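Local coordinates for glucosamine-6-phosphate deaminase (Bacillus subtilis, PDB 2BKX), which belongs to the glucosamine-6-phosphate isomerase/6-phosphogluconolactonase family and has an alpha/beta fold of the Rossmann-like kind, with helices packed round a central beta sheet, at residues A16-I19 with T20-I24; R114-E117 with Q118-S122; L180-G183 with I184-L188. All coordinates share one frame; numbering follows the deposited sequence.

Interaction 1. Residues A16-I19 with T20-I24; sequences AARI and TADTI
Residues 16-19 and 20-24 form one unbroken run of alpha helix with i to i+4 backbone bonds, for example from Thr-20 N to Ala-16 O (3.0 Å). The oxygen of Ala-16 takes a second bond from Thr-20 OG1 at 2.9 Å. The hydroxyl and the amide reach it from opposite faces of the carbonyl plane. The hydroxyl gets there because it stands beside the backbone N (chi1 -54°) and folds back over the preceding turn. Thr-20 CG2 is turned the other way, and the residue packs on Leu-130 and Leu-194 of the sheet. Arg-18 and Asp-22 run obliquely past each other, one turn apart. Arg-18 CD is 4.0 Å from Asp-22 OD1, but the charged atoms do not meet. The guanidinium is instead in a salt bridge with Glu-54. Ala-16 and Ala-17 offer small surfaces to Thr-43, Gln-46 and Leu-47 of the neighbouring helix 41-53. The arrangement is that of a helix in a three-layer alpha/beta fold, lying on strands 128-131 and 193-197 with the Thr-20 hydroxyl turned back to a carbonyl of its own helix.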
loop_
_atom_site.group_PDB
_atom_site.type_symbol
_atom_site.label_atom_id
_atom_site.label_comp_id
_atom_site.label_asym_id
_atom_site.label_seq_id
_atom_site.Cartn_x
_atom_site.Cartn_y
_atom_site.Cartn_z
ATOM N N ALA A 16 11.602 6.789 2.772
ATOM C CA ALA A 16 10.829 5.809 2.004
ATOM C C ALA A 16 11.194 5.850 0.538
ATOM O O ALA A 16 11.302 4.817 -0.119
ATOM C CB ALA A 16 9.329 6.077 2.213
ATOM N N ALA A 17 11.321 7.051 -0.012
ATOM C CA ALA A 17 11.689 7.171 -1.409
ATOM C C ALA A 17 13.077 6.598 -1.656
ATOM O O ALA A 17 13.308 5.931 -2.666
ATOM C CB ALA A 17 11.589 8.602 -1.848
ATOM N N ARG A 18 13.978 6.830 -0.720
ATOM C CA ARG A 18 15.338 6.302 -0.869
ATOM C C ARG A 18 15.362 4.771 -0.861
ATOM O O ARG A 18 16.042 4.127 -1.697
ATOM C CB ARG A 18 16.239 6.898 0.215
ATOM C CG ARG A 18 17.678 6.380 0.211
ATOM C CD ARG A 18 18.395 6.665 -1.084
ATOM N NE ARG A 18 18.487 8.102 -1.292
ATOM C CZ ARG A 18 18.778 8.687 -2.436
ATOM N NH1 ARG A 18 18.970 7.966 -3.525
ATOM N NH2 ARG A 18 18.836 10.010 -2.487
ATOM N N ILE A 19 14.616 4.158 0.061
ATOM C CA ILE A 19 14.541 2.697 0.139
ATOM C C ILE A 19 13.935 2.117 -1.140
ATOM O O ILE A 19 14.433 1.112 -1.696
ATOM C CB ILE A 19 13.743 2.228 1.349
ATOM C CG1 ILE A 19 14.499 2.553 2.657
ATOM C CG2 ILE A 19 13.395 0.751 1.251
ATOM C CD1 ILE A 19 13.673 2.470 3.926
ATOM N N THR A 20 12.895 2.780 -1.656
ATOM C CA THR A 20 12.268 2.324 -2.887
ATOM C C THR A 20 13.256 2.479 -4.065
ATOM O O THR A 20 13.378 1.613 -4.913
ATOM C CB THR A 20 10.958 3.093 -3.139
ATOM O OG1 THR A 20 10.129 2.968 -1.983
ATOM C CG2 THR A 20 10.200 2.542 -4.317
ATOM N N ALA A 21 13.916 3.638 -4.134
ATOM C CA ALA A 21 14.935 3.860 -5.156
ATOM C C ALA A 21 16.041 2.813 -5.103
ATOM O O ALA A 21 16.516 2.332 -6.127
ATOM C CB ALA A 21 15.530 5.219 -5.023
ATOM N N ASP A 22 16.454 2.451 -3.908
ATOM C CA ASP A 22 17.464 1.394 -3.727
ATOM C C ASP A 22 17.003 0.099 -4.389
ATOM O O ASP A 22 17.772 -0.602 -5.047
ATOM C CB ASP A 22 17.725 1.127 -2.230
ATOM C CG ASP A 22 18.574 2.171 -1.560
ATOM O OD1 ASP A 22 19.280 2.957 -2.239
ATOM O OD2 ASP A 22 18.592 2.192 -0.308
ATOM N N THR A 23 15.718 -0.220 -4.219
ATOM C CA THR A 23 15.185 -1.485 -4.778
ATOM C C THR A 23 15.224 -1.432 -6.308
ATOM O O THR A 23 15.623 -2.383 -6.987
ATOM C CB THR A 23 13.729 -1.656 -4.315
ATOM O OG1 THR A 23 13.691 -1.635 -2.865
ATOM C CG2 THR A 23 13.121 -2.940 -4.843
ATOM N N ILE A 24 14.848 -0.281 -6.836
ATOM C CA ILE A 24 14.831 -0.058 -8.275
ATOM C C ILE A 24 16.233 -0.125 -8.896
ATOM O O ILE A 24 16.414 -0.647 -9.985
ATOM C CB ILE A 24 14.182 1.321 -8.602
ATOM C CG1 ILE A 24 12.701 1.363 -8.231
ATOM C CG2 ILE A 24 14.374 1.706 -10.081
ATOM C CD1 ILE A 24 12.137 2.781 -8.237
#

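Interaction 2. Residues R114-E117 with Q118-S122; sequences RRYE and QLVDS
Tyr-116 and Val-120 meet one turn apart on helix 109-122, an outer helix of the alpha/beta fold. The two side chains slant across each other. Val-120 CG2 comes to 4.1 Å from Tyr-116 CE2, approaching the ring neither over its face nor squarely at its edge. The same methyl lies 3.3 Å from Tyr-116 O, so it sits in the angle between ring and backbone. With CG anti to the backbone N (chi1 -165°), the ring lies beside its own carbonyl, on the side of Val-120 CG2. Tyr-116 is buried. Its hydroxyl is hydrogen-bonded to Asn-65 O, and the ring rests on Pro-102 and Met-182. Glu-117, the next residue, bends at chi2 (73°). Glu-117 OE2 pairs with Arg-151 in a salt bridge, and Glu-117 OE1 is hydrogen-bonded to the hydroxyls of Thr-152 and Thr-186. Three partners thus hold this group and probably stabilise its negative charge. Gln-118 is on the exposed side. Its chain is extended beyond CG and lies back along the preceding turn, with Gln-118 CD 3.4 Å from Arg-114 O. Leu-119 CB is 3.4 Å from Tyr-116 O. Backbone bonds run through the same turns, with Val-120 N donating to Tyr-116 O at 2.9 Å and Asp-121 N to Glu-117 O at 3.0 Å. At the last turn the hydroxyl of Ser-122 folds back on the helix: Ser-122 OG donates to Leu-119 O at 2.9 Å.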
loop_
_atom_site.group_PDB
_atom_site.type_symbol
_atom_site.label_atom_id
_atom_site.label_comp_id
_atom_site.label_asym_id
_atom_site.label_seq_id
_atom_site.Cartn_x
_atom_site.Cartn_y
_atom_site.Cartn_z
ATOM N N ARG A 114 -8.813 -13.742 -8.694
ATOM C CA ARG A 114 -8.031 -14.934 -8.996
ATOM C C ARG A 114 -6.985 -14.641 -10.047
ATOM O O ARG A 114 -5.832 -15.033 -9.871
ATOM C CB ARG A 114 -8.914 -16.108 -9.429
ATOM C CG ARG A 114 -9.685 -16.711 -8.300
ATOM C CD ARG A 114 -10.414 -18.010 -8.679
ATOM N NE ARG A 114 -11.130 -17.946 -9.949
ATOM C CZ ARG A 114 -12.443 -17.756 -10.094
ATOM N NH1 ARG A 114 -12.961 -17.700 -11.310
ATOM N NH2 ARG A 114 -13.241 -17.603 -9.047
ATOM N N ARG A 115 -7.362 -13.934 -11.112
ATOM C CA ARG A 115 -6.379 -13.591 -12.164
ATOM C C ARG A 115 -5.302 -12.671 -11.632
ATOM O O ARG A 115 -4.143 -12.790 -12.009
ATOM C CB ARG A 115 -7.042 -12.905 -13.349
ATOM C CG ARG A 115 -7.991 -13.797 -14.174
ATOM C CD ARG A 115 -8.469 -13.100 -15.472
ATOM N NE ARG A 115 -9.230 -11.862 -15.220
ATOM C CZ ARG A 115 -10.570 -11.758 -15.155
ATOM N NH1 ARG A 115 -11.350 -12.824 -15.355
ATOM N NH2 ARG A 115 -11.147 -10.578 -14.886
ATOM N N TYR A 116 -5.663 -11.777 -10.722
ATOM C CA TYR A 116 -4.684 -10.828 -10.192
ATOM C C TYR A 116 -3.661 -11.562 -9.357
ATOM O O TYR A 116 -2.460 -11.290 -9.447
ATOM C CB TYR A 116 -5.375 -9.741 -9.374
ATOM C CG TYR A 116 -4.475 -8.521 -9.092
ATOM C CD1 TYR A 116 -4.193 -7.616 -10.074
ATOM C CD2 TYR A 116 -3.915 -8.305 -7.832
ATOM C CE1 TYR A 116 -3.438 -6.494 -9.814
ATOM C CE2 TYR A 116 -3.122 -7.214 -7.551
ATOM C CZ TYR A 116 -2.888 -6.295 -8.561
ATOM O OH TYR A 116 -2.125 -5.152 -8.375
ATOM N N GLU A 117 -4.133 -12.481 -8.513
ATOM C CA GLU A 117 -3.214 -13.255 -7.686
ATOM C C GLU A 117 -2.273 -14.061 -8.575
ATOM O O GLU A 117 -1.080 -14.174 -8.315
ATOM C CB GLU A 117 -3.977 -14.167 -6.740
ATOM C CG GLU A 117 -3.105 -14.933 -5.746
ATOM C CD GLU A 117 -2.526 -14.086 -4.636
ATOM O OE1 GLU A 117 -3.208 -13.153 -4.135
ATOM O OE2 GLU A 117 -1.390 -14.362 -4.202
ATOM N N GLN A 118 -2.832 -14.664 -9.627
ATOM C CA GLN A 118 -2.027 -15.431 -10.575
ATOM C C GLN A 118 -0.967 -14.563 -11.258
ATOM O O GLN A 118 0.160 -14.992 -11.455
ATOM C CB GLN A 118 -2.944 -16.165 -11.567
ATOM C CG GLN A 118 -3.619 -17.366 -10.945
ATOM C CD GLN A 118 -4.884 -17.816 -11.604
ATOM O OE1 GLN A 118 -5.576 -18.739 -11.096
ATOM N NE2 GLN A 118 -5.220 -17.222 -12.723
ATOM N N LEU A 119 -1.339 -13.317 -11.561
ATOM C CA LEU A 119 -0.389 -12.393 -12.157
ATOM C C LEU A 119 0.725 -12.085 -11.209
ATOM O O LEU A 119 1.875 -12.110 -11.584
ATOM C CB LEU A 119 -1.123 -11.141 -12.571
ATOM C CG LEU A 119 -0.282 -9.975 -13.085
ATOM C CD1 LEU A 119 0.539 -10.361 -14.304
ATOM C CD2 LEU A 119 -1.249 -8.856 -13.379
ATOM N N VAL A 120 0.399 -11.751 -9.965
ATOM C CA VAL A 120 1.450 -11.453 -8.986
ATOM C C VAL A 120 2.411 -12.635 -8.870
ATOM O O VAL A 120 3.615 -12.437 -8.830
ATOM C CB VAL A 120 0.836 -11.081 -7.601
ATOM C CG1 VAL A 120 1.931 -10.837 -6.540
ATOM C CG2 VAL A 120 -0.025 -9.846 -7.747
ATOM N N ASP A 121 1.894 -13.869 -8.834
ATOM C CA ASP A 121 2.781 -15.032 -8.775
ATOM C C ASP A 121 3.676 -15.126 -9.986
ATOM O O ASP A 121 4.874 -15.379 -9.863
ATOM C CB ASP A 121 1.983 -16.318 -8.631
ATOM C CG ASP A 121 2.879 -17.553 -8.505
ATOM O OD1 ASP A 121 3.157 -17.932 -7.369
ATOM O OD2 ASP A 121 3.313 -18.129 -9.519
ATOM N N SER A 122 3.108 -14.878 -11.153
ATOM C CA SER A 122 3.873 -15.003 -12.385
ATOM C C SER A 122 4.991 -13.970 -12.503
ATOM O O SER A 122 5.999 -14.176 -13.197
ATOM C CB SER A 122 2.963 -14.931 -13.593
ATOM O OG SER A 122 2.671 -13.583 -13.925
#

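Interaction 3. Residues L180-G183 with I184-L188; sequences LTMG and IQTIL
Gly-183, Met-182 and Thr-186 carry the contact where the loop residues 182-183 join strand 178-181 to helix 184-188. Gly-183 is the N-cap residue. Its oxygen accepts from Ile-187 N at 3.0 Å, the first backbone bond of the helix. Its amide gives a weak, bent bond to Thr-186 OG1 at 3.0 Å, with an angle of 134° at the hydrogen. This is one half of a capping box: the side chain of the third helical residue receives the N-cap amide, and glycine has no side chain to return the bond. The Thr-186 hydroxyl is set beside its backbone N (chi1 -39°), which turns it back to the start of the helix. Thr-186 CG2 points the other way and lies 3.9 Å from Met-182 CG and 4.1 Å from Met-182 SD. The thioether chain, extended beyond CG, passes this methyl at about a right angle. Ile-187 CG1 lies 3.3 Å from Gly-183 O and 4.4 Å from Met-182 CB. Both Met-182 and Ile-187 also touch Leu-66, which lines the fructose-6-phosphate pocket, so they stand in a second shell behind it. Ser-150 OG is hydrogen-bonded to Ile-184 N. The Met-182 side chain packs on apolar atoms, while its carbonyl oxygen accepts from Thr-181 OG1 and Asn-142 ND2. Having accepted from the Gly-183 amide, the Thr-186 hydroxyl can give its own proton to Glu-117, and so relays the helix start to helix 109-122 at a buried site.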
loop_
_atom_site.group_PDB
_atom_site.type_symbol
_atom_site.label_atom_id
_atom_site.label_comp_id
_atom_site.label_asym_id
_atom_site.label_seq_id
_atom_site.Cartn_x
_atom_site.Cartn_y
_atom_site.Cartn_z
ATOM N N LEU A 180 -11.443 -4.642 -3.877
ATOM C CA LEU A 180 -10.581 -5.768 -4.220
ATOM C C LEU A 180 -9.220 -5.505 -3.584
ATOM O O LEU A 180 -8.698 -4.400 -3.713
ATOM C CB LEU A 180 -10.394 -5.839 -5.733
ATOM C CG LEU A 180 -11.613 -6.284 -6.522
ATOM C CD1 LEU A 180 -12.751 -5.285 -6.464
ATOM C CD2 LEU A 180 -11.191 -6.515 -7.967
ATOM N N THR A 181 -8.667 -6.480 -2.863
ATOM C CA THR A 181 -7.382 -6.286 -2.189
ATOM C C THR A 181 -6.516 -7.543 -2.262
ATOM O O THR A 181 -6.997 -8.664 -2.155
ATOM C CB THR A 181 -7.598 -5.912 -0.707
ATOM O OG1 THR A 181 -6.339 -5.589 -0.095
ATOM C CG2 THR A 181 -8.314 -6.951 0.079
ATOM N N MET A 182 -5.235 -7.313 -2.448
ATOM C CA MET A 182 -4.224 -8.339 -2.183
ATOM C C MET A 182 -4.479 -8.857 -0.796
ATOM O O MET A 182 -4.846 -8.080 0.099
ATOM C CB MET A 182 -2.859 -7.726 -2.168
ATOM C CG MET A 182 -2.305 -7.500 -3.446
ATOM S SD MET A 182 -0.581 -6.914 -3.136
ATOM C CE MET A 182 -0.762 -6.435 -4.494
ATOM N N GLY A 183 -4.316 -10.161 -0.593
ATOM C CA GLY A 183 -4.504 -10.718 0.737
ATOM C C GLY A 183 -3.272 -10.608 1.606
ATOM O O GLY A 183 -2.199 -10.134 1.178
ATOM N N ILE A 184 -3.425 -11.035 2.846
ATOM C CA ILE A 184 -2.312 -10.995 3.761
ATOM C C ILE A 184 -1.173 -11.908 3.298
ATOM O O ILE A 184 0.002 -11.533 3.381
ATOM C CB ILE A 184 -2.747 -11.282 5.201
ATOM C CG1 ILE A 184 -3.737 -10.210 5.674
ATOM C CG2 ILE A 184 -1.552 -11.399 6.139
ATOM C CD1 ILE A 184 -4.324 -10.397 7.024
ATOM N N GLN A 185 -1.500 -13.106 2.802
ATOM C CA GLN A 185 -0.440 -13.959 2.313
ATOM C C GLN A 185 0.213 -13.365 1.062
ATOM O O GLN A 185 1.425 -13.471 0.851
ATOM C CB GLN A 185 -0.939 -15.378 2.039
ATOM C CG GLN A 185 0.122 -16.294 1.512
ATOM C CD GLN A 185 1.228 -16.536 2.476
ATOM O OE1 GLN A 185 1.022 -17.172 3.484
ATOM N NE2 GLN A 185 2.428 -16.061 2.150
ATOM N N THR A 186 -0.582 -12.712 0.221
ATOM C CA THR A 186 -0.035 -12.033 -0.955
ATOM C C THR A 186 1.025 -10.990 -0.539
ATOM O O THR A 186 2.109 -10.859 -1.134
ATOM C CB THR A 186 -1.149 -11.307 -1.759
ATOM O OG1 THR A 186 -2.347 -12.096 -1.781
ATOM C CG2 THR A 186 -0.681 -11.029 -3.160
ATOM N N ILE A 187 0.691 -10.236 0.504
ATOM C CA ILE A 187 1.614 -9.222 1.051
ATOM C C ILE A 187 2.872 -9.863 1.684
ATOM O O ILE A 187 4.017 -9.455 1.423
ATOM C CB ILE A 187 0.863 -8.342 2.056
ATOM C CG1 ILE A 187 -0.197 -7.498 1.326
ATOM C CG2 ILE A 187 1.829 -7.491 2.938
ATOM C CD1 ILE A 187 -1.218 -6.855 2.256
ATOM N N LEU A 188 2.657 -10.915 2.475
ATOM C CA LEU A 188 3.750 -11.583 3.181
ATOM C C LEU A 188 4.724 -12.266 2.238
ATOM O O LEU A 188 5.862 -12.520 2.616
ATOM C CB LEU A 188 3.220 -12.603 4.167
ATOM C CG LEU A 188 2.579 -12.041 5.415
ATOM C CD1 LEU A 188 1.949 -13.154 6.219
ATOM C CD2 LEU A 188 3.569 -11.242 6.283
#

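Overall arrangement
From the N terminus the three contacts follow in series, and none nests in or crosses another. Each is local to one continuous run, so none closes a long loop. Interaction 1 belongs to helix 9-26, beside helix 41-53 and against strands 128-131 and 193-197. Its centre is about 21 Å from that of interaction 3 and about 24 Å from that of interaction 2, and it touches neither. Interactions 2 and 3 do touch, with centres about 11 Å apart. Polar and apolar side chains of helix 109-122 meet Met-182 and Thr-186. They tie that outer helix to the loop after strand 178-181 and the first turn of helix 184-188, close to the fructose-6-phosphate pocket.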